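Local coordinates for VWFA domain-containing protein (Alicyclobacillus acidocaldarius subsp. acidocaldarius, PDB 3RAG) that is of unknown function but has a von Willebrand factor type A domain, a fold that commonly mediates metal-dependent adhesion, and binds a sodium ion, at residues A8-I13 and V133-V138; L129-A134 and V167-L172; C140-A145 and I177-K182; A186-Q191 and E203-A208. One frame throughout, in Å; residues are numbered along the deposited sequence.

Contact 1: residues A8-I13 and V133-V138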
# COMPACT_ATOMS: atom_id res chain seq x y z
N ALA A 8 15.67 5.02 5.79
CA ALA A 8 15.05 4.50 4.58
C ALA A 8 13.65 3.92 4.84
O ALA A 8 13.23 2.98 4.16
CB ALA A 8 15.96 3.47 3.88
N THR A 9 12.93 4.48 5.81
CA THR A 9 11.57 4.02 6.14
C THR A 9 10.70 3.94 4.89
O THR A 9 10.69 4.85 4.07
CB THR A 9 10.91 4.94 7.18
OG1 THR A 9 11.67 4.87 8.39
CG2 THR A 9 9.45 4.53 7.45
N ILE A 10 9.97 2.83 4.75
CA ILE A 10 9.13 2.62 3.57
C ILE A 10 7.70 3.05 3.92
O ILE A 10 7.22 2.76 5.01
CB ILE A 10 9.17 1.15 3.13
CG1 ILE A 10 10.57 0.79 2.62
CG2 ILE A 10 8.13 0.88 2.03
CD1 ILE A 10 10.92 1.35 1.23
N ARG A 11 7.05 3.77 3.01
CA ARG A 11 5.70 4.27 3.24
C ARG A 11 4.80 3.91 2.05
O ARG A 11 5.07 4.33 0.93
CB ARG A 11 5.74 5.79 3.39
CG ARG A 11 6.54 6.23 4.61
CD ARG A 11 6.60 7.75 4.74
NE ARG A 11 7.31 8.11 5.96
CZ ARG A 11 8.62 8.32 6.01
NH1 ARG A 11 9.33 8.25 4.90
NH2 ARG A 11 9.21 8.63 7.16
N GLN A 12 3.75 3.14 2.30
CA GLN A 12 2.95 2.64 1.20
C GLN A 12 1.49 2.75 1.53
O GLN A 12 1.09 2.65 2.69
CB GLN A 12 3.28 1.18 0.89
CG GLN A 12 4.66 1.00 0.22
CD GLN A 12 4.90 -0.43 -0.24
OE1 GLN A 12 4.02 -1.30 -0.10
NE2 GLN A 12 6.08 -0.68 -0.78
N ILE A 13 0.70 2.95 0.49
CA ILE A 13 -0.76 2.91 0.60
C ILE A 13 -1.19 1.77 -0.31
O ILE A 13 -0.82 1.73 -1.48
CB ILE A 13 -1.39 4.22 0.08
CG1 ILE A 13 -0.96 5.42 0.96
CG2 ILE A 13 -2.93 4.07 0.00
CD1 ILE A 13 -1.32 6.81 0.36
N VAL A 133 14.26 -2.15 7.54
CA VAL A 133 13.68 -0.81 7.62
C VAL A 133 12.30 -0.86 8.26
O VAL A 133 11.64 -1.90 8.25
CB VAL A 133 13.60 -0.08 6.23
CG1 VAL A 133 14.99 0.02 5.56
CG2 VAL A 133 12.57 -0.75 5.28
N ALA A 134 11.86 0.26 8.81
CA ALA A 134 10.49 0.39 9.26
C ALA A 134 9.59 0.37 8.03
O ALA A 134 9.97 0.86 6.96
CB ALA A 134 10.30 1.68 10.10
N LEU A 135 8.40 -0.22 8.17
CA LEU A 135 7.44 -0.25 7.08
C LEU A 135 6.17 0.39 7.61
O LEU A 135 5.59 -0.10 8.59
CB LEU A 135 7.16 -1.69 6.66
CG LEU A 135 5.98 -1.90 5.70
CD1 LEU A 135 6.16 -1.02 4.46
CD2 LEU A 135 5.86 -3.36 5.33
N HIS A 136 5.75 1.48 6.98
CA HIS A 136 4.50 2.14 7.39
C HIS A 136 3.52 1.94 6.25
O HIS A 136 3.80 2.32 5.13
CB HIS A 136 4.70 3.64 7.61
CG HIS A 136 5.62 3.96 8.74
ND1 HIS A 136 6.07 5.24 8.98
CD2 HIS A 136 6.19 3.17 9.68
CE1 HIS A 136 6.87 5.23 10.03
NE2 HIS A 136 6.95 3.99 10.48
N LEU A 137 2.37 1.35 6.54
CA LEU A 137 1.45 0.89 5.50
C LEU A 137 0.04 1.28 5.90
O LEU A 137 -0.40 0.98 7.02
CB LEU A 137 1.52 -0.65 5.42
CG LEU A 137 0.51 -1.36 4.52
CD1 LEU A 137 0.66 -0.95 3.07
CD2 LEU A 137 0.57 -2.89 4.64
N VAL A 138 -0.68 1.93 4.99
CA VAL A 138 -2.10 2.13 5.21
C VAL A 138 -2.83 1.31 4.18
O VAL A 138 -2.60 1.45 2.97
CB VAL A 138 -2.51 3.60 5.02
CG1 VAL A 138 -4.02 3.73 5.23
CG2 VAL A 138 -1.76 4.48 6.04
O HOH W 1 13.60 2.60 8.86
O HOH W 2 5.25 7.48 7.62
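I10 to I13 run beside L135 to V138 as parallel neighbours, the axes of these short segments 4.8 Å apart at closest and inclined by 12°. Four backbone bonds stitch them together: I10 N and Q12 N give to A134 O and H136 O, while H136 N and V138 N give to I10 O and Q12 O. On the face that carries R11 and H136, the CG2 methyl of T9 sits 3.8 Å from the centre of the H136 ring in a CH-pi contact. With CG2 anti to the backbone N (OG1 chi1 -64°), the methyl is turned to the ring, and OG1 shares a water with A134 N; threonine suits the place by offering both groups. A second water, in the plane of both flat groups, accepts from R11 NE at 2.7 Å and also bonds H136 ND1. On the other face, I10, L135 and L137 give an apolar surface beside Q12. The two branches of I10 divide the work, CG1 touching V133 CG2 at 3.7 Å and CG2 touching L135 CD1 at the same distance. Helix 79-106 packs on I10, and helix 151-165 on L135 and L137. Such parallel strands between helices characterise the alpha-beta-alpha vWA fold.

Contact 2: residues L129-A134 and V167-L172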
# COMPACT_ATOMS: atom_id res chain seq x y z
N LEU A 129 18.08 -4.32 3.94
CA LEU A 129 17.17 -3.20 4.13
C LEU A 129 15.71 -3.67 4.04
O LEU A 129 14.86 -3.24 4.83
CB LEU A 129 17.40 -2.10 3.08
CG LEU A 129 18.71 -1.32 3.31
CD1 LEU A 129 19.05 -0.47 2.10
CD2 LEU A 129 18.54 -0.45 4.56
N GLU A 130 15.42 -4.54 3.07
CA GLU A 130 14.06 -5.03 2.89
C GLU A 130 13.53 -5.71 4.15
O GLU A 130 12.32 -5.72 4.41
CB GLU A 130 13.98 -5.98 1.69
CG GLU A 130 12.58 -6.53 1.46
CD GLU A 130 12.41 -7.25 0.14
OE1 GLU A 130 13.41 -7.41 -0.61
OE2 GLU A 130 11.26 -7.66 -0.15
N ASP A 131 14.44 -6.27 4.96
CA ASP A 131 14.05 -6.92 6.21
C ASP A 131 14.01 -5.97 7.40
O ASP A 131 13.21 -6.16 8.33
CB ASP A 131 15.00 -8.08 6.53
CG ASP A 131 14.66 -8.76 7.85
OD1 ASP A 131 13.56 -9.35 7.96
OD2 ASP A 131 15.50 -8.71 8.78
N GLU A 132 14.88 -4.95 7.37
CA GLU A 132 15.19 -4.17 8.58
C GLU A 132 14.61 -2.77 8.67
O GLU A 132 14.47 -2.24 9.77
CB GLU A 132 16.71 -4.11 8.79
CG GLU A 132 17.29 -5.43 9.14
CD GLU A 132 18.81 -5.38 9.33
OE1 GLU A 132 19.38 -4.27 9.23
OE2 GLU A 132 19.40 -6.44 9.57
N VAL A 133 14.26 -2.15 7.54
CA VAL A 133 13.68 -0.81 7.62
C VAL A 133 12.30 -0.86 8.26
O VAL A 133 11.64 -1.90 8.25
CB VAL A 133 13.60 -0.08 6.23
CG1 VAL A 133 14.99 0.02 5.56
CG2 VAL A 133 12.57 -0.75 5.28
N ALA A 134 11.86 0.26 8.81
CA ALA A 134 10.49 0.39 9.26
C ALA A 134 9.59 0.37 8.03
O ALA A 134 9.97 0.86 6.96
CB ALA A 134 10.30 1.68 10.10
N VAL A 167 6.90 -10.97 10.31
CA VAL A 167 8.07 -11.84 10.29
C VAL A 167 9.37 -11.04 10.13
O VAL A 167 10.41 -11.42 10.66
CB VAL A 167 7.94 -12.87 9.14
CG1 VAL A 167 9.22 -13.67 8.98
CG2 VAL A 167 6.75 -13.80 9.39
N ARG A 168 9.30 -9.93 9.39
CA ARG A 168 10.45 -9.04 9.17
C ARG A 168 11.06 -8.58 10.49
O ARG A 168 10.35 -8.46 11.48
CB ARG A 168 10.01 -7.78 8.39
CG ARG A 168 9.51 -8.01 6.96
CD ARG A 168 9.33 -6.64 6.23
NE ARG A 168 9.16 -5.59 7.23
CZ ARG A 168 9.91 -4.50 7.33
NH1 ARG A 168 10.91 -4.27 6.47
NH2 ARG A 168 9.67 -3.64 8.29
N SER A 169 12.36 -8.28 10.49
CA SER A 169 13.01 -7.73 11.66
C SER A 169 12.51 -6.34 11.94
O SER A 169 12.35 -5.96 13.09
CB SER A 169 14.54 -7.66 11.47
OG SER A 169 15.06 -8.96 11.28
N GLY A 170 12.30 -5.56 10.89
CA GLY A 170 12.02 -4.15 11.07
C GLY A 170 10.61 -3.91 11.58
O GLY A 170 9.74 -4.76 11.45
N PRO A 171 10.38 -2.74 12.16
CA PRO A 171 9.06 -2.48 12.73
C PRO A 171 7.98 -2.36 11.66
O PRO A 171 8.25 -1.85 10.56
CB PRO A 171 9.23 -1.15 13.47
CG PRO A 171 10.46 -0.52 12.90
CD PRO A 171 11.34 -1.64 12.40
N LEU A 172 6.78 -2.83 12.00
CA LEU A 172 5.61 -2.70 11.17
C LEU A 172 4.61 -1.76 11.83
O LEU A 172 4.26 -1.93 13.01
CB LEU A 172 4.95 -4.06 10.98
CG LEU A 172 3.64 -4.05 10.21
CD1 LEU A 172 3.85 -3.58 8.76
CD2 LEU A 172 3.01 -5.43 10.25
O HOH W 3 13.26 -11.80 9.49
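The R168 guanidinium carries D131 O over one face, 3.5 Å above its plane and offset toward the rim, while E130 O and V133 O lie at its edge. All three carbonyls belong to the end of helix 116-132 and the turn leading into the sheet, where backbone oxygens lack the next helical N-H; the arginine, on the loop before strand 172-179 of the vWA fold, supplies donors. R168 NH2 gives V133 O a bond of 2.6 Å, nearly along the carbonyl axis, and NH1 adds a weak one. NH1 also reaches E130 O at 2.9 Å, from above that carbonyl's plane. The near-eclipsed chi3 (-23°) bends NE back beside CB, folding the chain compactly. A methionine in place of R168 would probably leave E130 O and V133 O without these donors and the helix end less firmly tied to the loop.

The other grip comes from D131, whose carboxylate takes S169 with both oxygens. OD1 receives S169 N at 3.0 Å from above the carboxylate plane, and OD2 receives S169 OG at 2.6 Å on its syn side. G170 N bonds D131 O, and glycine suits this position because a side chain would collide with E132 O and V133 O. Past it, the ring of P171 lies against A134, CG to CB at 3.6 Å.

Contact 3: residues C140-A145 and I177-K182. With NA (sodium ion), chain C.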
# COMPACT_ATOMS: atom_id res chain seq x y z
N CYS A 140 -6.27 0.69 2.39
CA CYS A 140 -7.53 1.40 2.12
C CYS A 140 -8.48 0.40 1.50
O CYS A 140 -8.21 -0.09 0.42
CB CYS A 140 -7.37 2.54 1.10
SG CYS A 140 -6.21 3.78 1.62
N LEU A 141 -9.57 0.10 2.20
CA LEU A 141 -10.49 -0.95 1.78
C LEU A 141 -11.81 -0.35 1.30
O LEU A 141 -12.53 0.34 2.05
CB LEU A 141 -10.76 -1.91 2.96
CG LEU A 141 -9.51 -2.55 3.55
CD1 LEU A 141 -9.87 -3.47 4.72
CD2 LEU A 141 -8.84 -3.37 2.41
N ASP A 142 -12.11 -0.65 0.04
CA ASP A 142 -13.35 -0.26 -0.62
C ASP A 142 -14.47 -1.00 0.11
O ASP A 142 -14.39 -2.22 0.26
CB ASP A 142 -13.22 -0.77 -2.05
CG ASP A 142 -14.37 -0.38 -2.97
OD1 ASP A 142 -15.49 -0.09 -2.52
OD2 ASP A 142 -14.12 -0.43 -4.21
N THR A 143 -15.48 -0.27 0.57
CA THR A 143 -16.64 -0.90 1.18
C THR A 143 -17.91 -0.40 0.51
O THR A 143 -18.95 -0.30 1.14
CB THR A 143 -16.71 -0.67 2.73
OG1 THR A 143 -16.88 0.73 3.02
CG2 THR A 143 -15.46 -1.20 3.40
N SER A 144 -17.85 -0.13 -0.79
CA SER A 144 -19.07 0.23 -1.50
C SER A 144 -20.01 -0.97 -1.52
O SER A 144 -19.61 -2.09 -1.19
CB SER A 144 -18.74 0.66 -2.93
OG SER A 144 -18.11 -0.40 -3.61
N ALA A 145 -21.26 -0.74 -1.90
CA ALA A 145 -22.28 -1.79 -1.82
C ALA A 145 -21.87 -3.06 -2.55
O ALA A 145 -22.12 -4.16 -2.07
CB ALA A 145 -23.65 -1.27 -2.33
N ILE A 177 -8.08 1.89 6.68
CA ILE A 177 -9.24 2.72 6.50
C ILE A 177 -10.19 2.10 5.51
O ILE A 177 -9.78 1.30 4.66
CB ILE A 177 -8.90 4.16 6.08
CG1 ILE A 177 -8.29 4.19 4.71
CG2 ILE A 177 -7.93 4.81 7.04
CD1 ILE A 177 -7.79 5.60 4.37
N ALA A 178 -11.46 2.45 5.65
CA ALA A 178 -12.51 2.02 4.74
C ALA A 178 -13.05 3.24 4.00
O ALA A 178 -13.09 4.34 4.54
CB ALA A 178 -13.65 1.38 5.53
N PHE A 179 -13.48 3.03 2.76
CA PHE A 179 -14.13 4.07 1.99
C PHE A 179 -15.29 3.44 1.23
O PHE A 179 -15.12 2.42 0.56
CB PHE A 179 -13.15 4.80 1.05
CG PHE A 179 -12.50 3.93 -0.01
CD1 PHE A 179 -12.96 3.97 -1.32
CD2 PHE A 179 -11.42 3.10 0.30
CE1 PHE A 179 -12.37 3.20 -2.31
CE2 PHE A 179 -10.80 2.31 -0.71
CZ PHE A 179 -11.27 2.36 -2.01
N PRO A 180 -16.48 4.03 1.34
CA PRO A 180 -16.81 5.28 2.04
C PRO A 180 -16.90 5.12 3.57
O PRO A 180 -16.70 4.03 4.09
CB PRO A 180 -18.19 5.63 1.48
CG PRO A 180 -18.80 4.30 1.15
CD PRO A 180 -17.66 3.41 0.70
N GLY A 181 -17.19 6.22 4.26
CA GLY A 181 -17.24 6.21 5.72
C GLY A 181 -18.63 5.98 6.28
O GLY A 181 -19.57 5.73 5.52
N LYS A 182 -18.77 6.07 7.60
CA LYS A 182 -20.06 5.85 8.25
C LYS A 182 -21.00 6.98 7.89
O LYS A 182 -20.57 8.13 7.73
CB LYS A 182 -19.90 5.82 9.79
CG LYS A 182 -18.80 4.90 10.29
CD LYS A 182 -18.62 5.01 11.81
CE LYS A 182 -17.39 4.23 12.27
NZ LYS A 182 -17.23 4.25 13.75
NA NA C . -17.72 -1.10 -6.10
O HOH W 4 -15.72 0.41 -6.03
O HOH W 5 -18.49 0.31 -8.47
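In the beta-alpha-beta unit of strands 135-142 and 172-179, L141 pairs with A178 and D142 with F179 in parallel, just before the metal-binding loop. L141 N bonds I177 O at 2.7 Å, F179 N returns to L141 O, and T143 N gives to F179 O. The F179 ring turns back over the neighbouring strand: its CG lies between the backbone N and the carbonyl carbon (chi1 62°), and one ring face receives D142 CA, 3.7 Å from the centroid, as a CH-pi contact. On the same side of the sheet, the slim C140 presents SG to I177 CD1 at 3.7 Å, while on the other T143 CG2 meets A178 CB.

D142, S144 and S146 match the D-x-S-x-S signature of a metal-ion-dependent adhesion site (MIDAS), consistent with the vWA family. S144 OG binds the sodium ion at 2.6 Å, with S146, D18 and two waters completing the site. D142 stands one shell back: OD1 takes S144 N at 2.9 Å, closing an Asx turn, and on its syn side also takes S144 OG, while OD2 is held by T17 OG1 and D18 N. An alanine in place of D142 would probably leave S144 N and OG without their shared acceptor and the hydroxyl freer to swing from the ion. After F179, P180, which follows a cis peptide bond, brings CD to 3.6 Å from T143 OG1.

Contact 4: residues A186-Q191 and E203-A208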
# COMPACT_ATOMS: atom_id res chain seq x y z
N ALA A 186 -16.74 10.37 4.27
CA ALA A 186 -15.98 9.92 3.09
C ALA A 186 -15.12 8.69 3.36
O ALA A 186 -14.91 7.84 2.47
CB ALA A 186 -15.11 11.06 2.59
N THR A 187 -14.59 8.60 4.57
CA THR A 187 -13.76 7.46 4.96
C THR A 187 -13.99 7.16 6.43
O THR A 187 -14.56 7.97 7.18
CB THR A 187 -12.25 7.74 4.79
OG1 THR A 187 -11.83 8.66 5.82
CG2 THR A 187 -11.96 8.29 3.38
N ARG A 188 -13.57 5.97 6.83
CA ARG A 188 -13.68 5.58 8.23
C ARG A 188 -12.33 5.04 8.66
O ARG A 188 -11.76 4.19 7.99
CB ARG A 188 -14.73 4.49 8.35
CG ARG A 188 -15.03 4.03 9.76
CD ARG A 188 -15.68 2.63 9.72
NE ARG A 188 -16.74 2.52 8.71
CZ ARG A 188 -17.99 2.15 8.99
NH1 ARG A 188 -18.90 2.08 8.03
NH2 ARG A 188 -18.34 1.85 10.24
N LEU A 189 -11.79 5.55 9.76
CA LEU A 189 -10.57 4.96 10.29
C LEU A 189 -10.93 3.66 10.99
O LEU A 189 -11.62 3.67 12.02
CB LEU A 189 -9.89 5.92 11.26
CG LEU A 189 -8.59 5.38 11.87
CD1 LEU A 189 -7.50 5.29 10.82
CD2 LEU A 189 -8.15 6.27 13.05
N VAL A 190 -10.48 2.54 10.46
CA VAL A 190 -10.80 1.24 11.05
C VAL A 190 -9.87 0.93 12.23
O VAL A 190 -10.32 0.46 13.30
CB VAL A 190 -10.74 0.11 9.98
CG1 VAL A 190 -11.05 -1.25 10.61
CG2 VAL A 190 -11.74 0.41 8.88
N GLN A 191 -8.58 1.17 12.04
CA GLN A 191 -7.66 1.12 13.16
C GLN A 191 -6.54 2.10 12.94
O GLN A 191 -6.14 2.34 11.80
CB GLN A 191 -7.09 -0.28 13.33
CG GLN A 191 -6.10 -0.69 12.21
CD GLN A 191 -5.35 -1.96 12.57
OE1 GLN A 191 -4.10 -1.99 12.61
NE2 GLN A 191 -6.10 -3.01 12.84
N GLU A 203 -14.22 -6.56 11.23
CA GLU A 203 -15.58 -7.10 11.09
C GLU A 203 -16.66 -6.06 11.38
O GLU A 203 -17.68 -6.02 10.70
CB GLU A 203 -15.79 -8.31 12.01
CG GLU A 203 -14.99 -9.51 11.56
CD GLU A 203 -15.44 -10.77 12.27
OE1 GLU A 203 -16.60 -10.83 12.72
OE2 GLU A 203 -14.62 -11.71 12.36
N ALA A 204 -16.43 -5.23 12.40
CA ALA A 204 -17.43 -4.25 12.81
C ALA A 204 -17.52 -3.10 11.83
O ALA A 204 -18.60 -2.56 11.61
CB ALA A 204 -17.12 -3.69 14.24
N GLU A 205 -16.40 -2.72 11.24
CA GLU A 205 -16.35 -1.46 10.49
C GLU A 205 -16.49 -1.60 8.98
O GLU A 205 -16.75 -0.60 8.29
CB GLU A 205 -15.05 -0.70 10.83
CG GLU A 205 -14.83 -0.51 12.35
CD GLU A 205 -15.86 0.43 12.97
OE1 GLU A 205 -16.43 1.26 12.23
OE2 GLU A 205 -16.10 0.34 14.20
N LEU A 206 -16.31 -2.81 8.44
CA LEU A 206 -16.41 -2.97 6.99
C LEU A 206 -17.83 -3.31 6.57
O LEU A 206 -18.23 -4.47 6.49
CB LEU A 206 -15.39 -4.00 6.46
CG LEU A 206 -13.93 -3.73 6.83
CD1 LEU A 206 -13.04 -4.82 6.20
CD2 LEU A 206 -13.49 -2.36 6.32
N VAL A 207 -18.62 -2.27 6.34
CA VAL A 207 -20.01 -2.43 5.94
C VAL A 207 -20.14 -2.00 4.49
O VAL A 207 -19.74 -0.89 4.13
CB VAL A 207 -20.94 -1.56 6.80
CG1 VAL A 207 -22.39 -1.95 6.57
CG2 VAL A 207 -20.57 -1.69 8.27
N ALA A 208 -20.71 -2.86 3.66
CA ALA A 208 -20.82 -2.55 2.25
C ALA A 208 -22.07 -1.73 1.95
O ALA A 208 -23.19 -2.24 1.98
CB ALA A 208 -20.81 -3.82 1.42
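R188 and E205 meet where the close packing of this contact is concentrated. R188 CG stands anti to the backbone N (chi1 -176°), starting the chain toward the helix end, and the bend at chi3 lets NE leave the chain line near E205. The guanidinium settles beneath E205 O, which lies 3.0 Å above its plane, over the centre. The angles at NE and NH1 are too poor for a hydrogen bond, but the negative end of the carbonyl probably suits the positive group electrostatically. The salt bridge is made by NH2, which reaches E205 OE1 at 2.8 Å on the anti side of the carboxylate. The two planes are 61° apart, and the salt bridge runs through NH2 alone of the guanidinium nitrogens, single-pronged rather than two-pronged. The aliphatic part of E205 is used too: CB rests 3.6 Å from R188 CD and 4.0 Å from V190 CG2.

Looser contacts flank this. V190 CG2 comes only to 4.2 Å from L206 CD2, a crossing of branched apolar ends at about a right angle. On the solvent side, V207 CG2 approaches R188 NH1 no nearer than 4.1 Å, and K182 NZ adds a long, weak ion pair to E205 OE1.

R188 lies on the outermost, antiparallel strand 188-194, which V190 and Q191 interrupt with a classic beta bulge facing V176. Opposite, helix 199-205 ends in an inverse gamma turn centred on L206, whose side chain packs on I151 and R155 of helix 151-165 and on A178 of strand 172-179.

Contacts 1 and 3 are the buried pair, both built on strand 135-142 and joined by packing of I13 on C140; backbone ladders dominate each, but contact 3 turns polar where the strand ends at the sodium site. Contacts 2 and 4 are partly exposed and rely on an arginine that meets the end of a helix from a loop or strand: in contact 2 it donates to carbonyls in its plane, in contact 4 it pairs with a carboxylate. Contact 2 shares V133 and A134 with contact 1, and P171 O probably bonds L135 N. Contact 4 adjoins contact 3 through neighbouring strands, whereas contacts 2 and 3 flank the chain's centre, about 28 Å between centres.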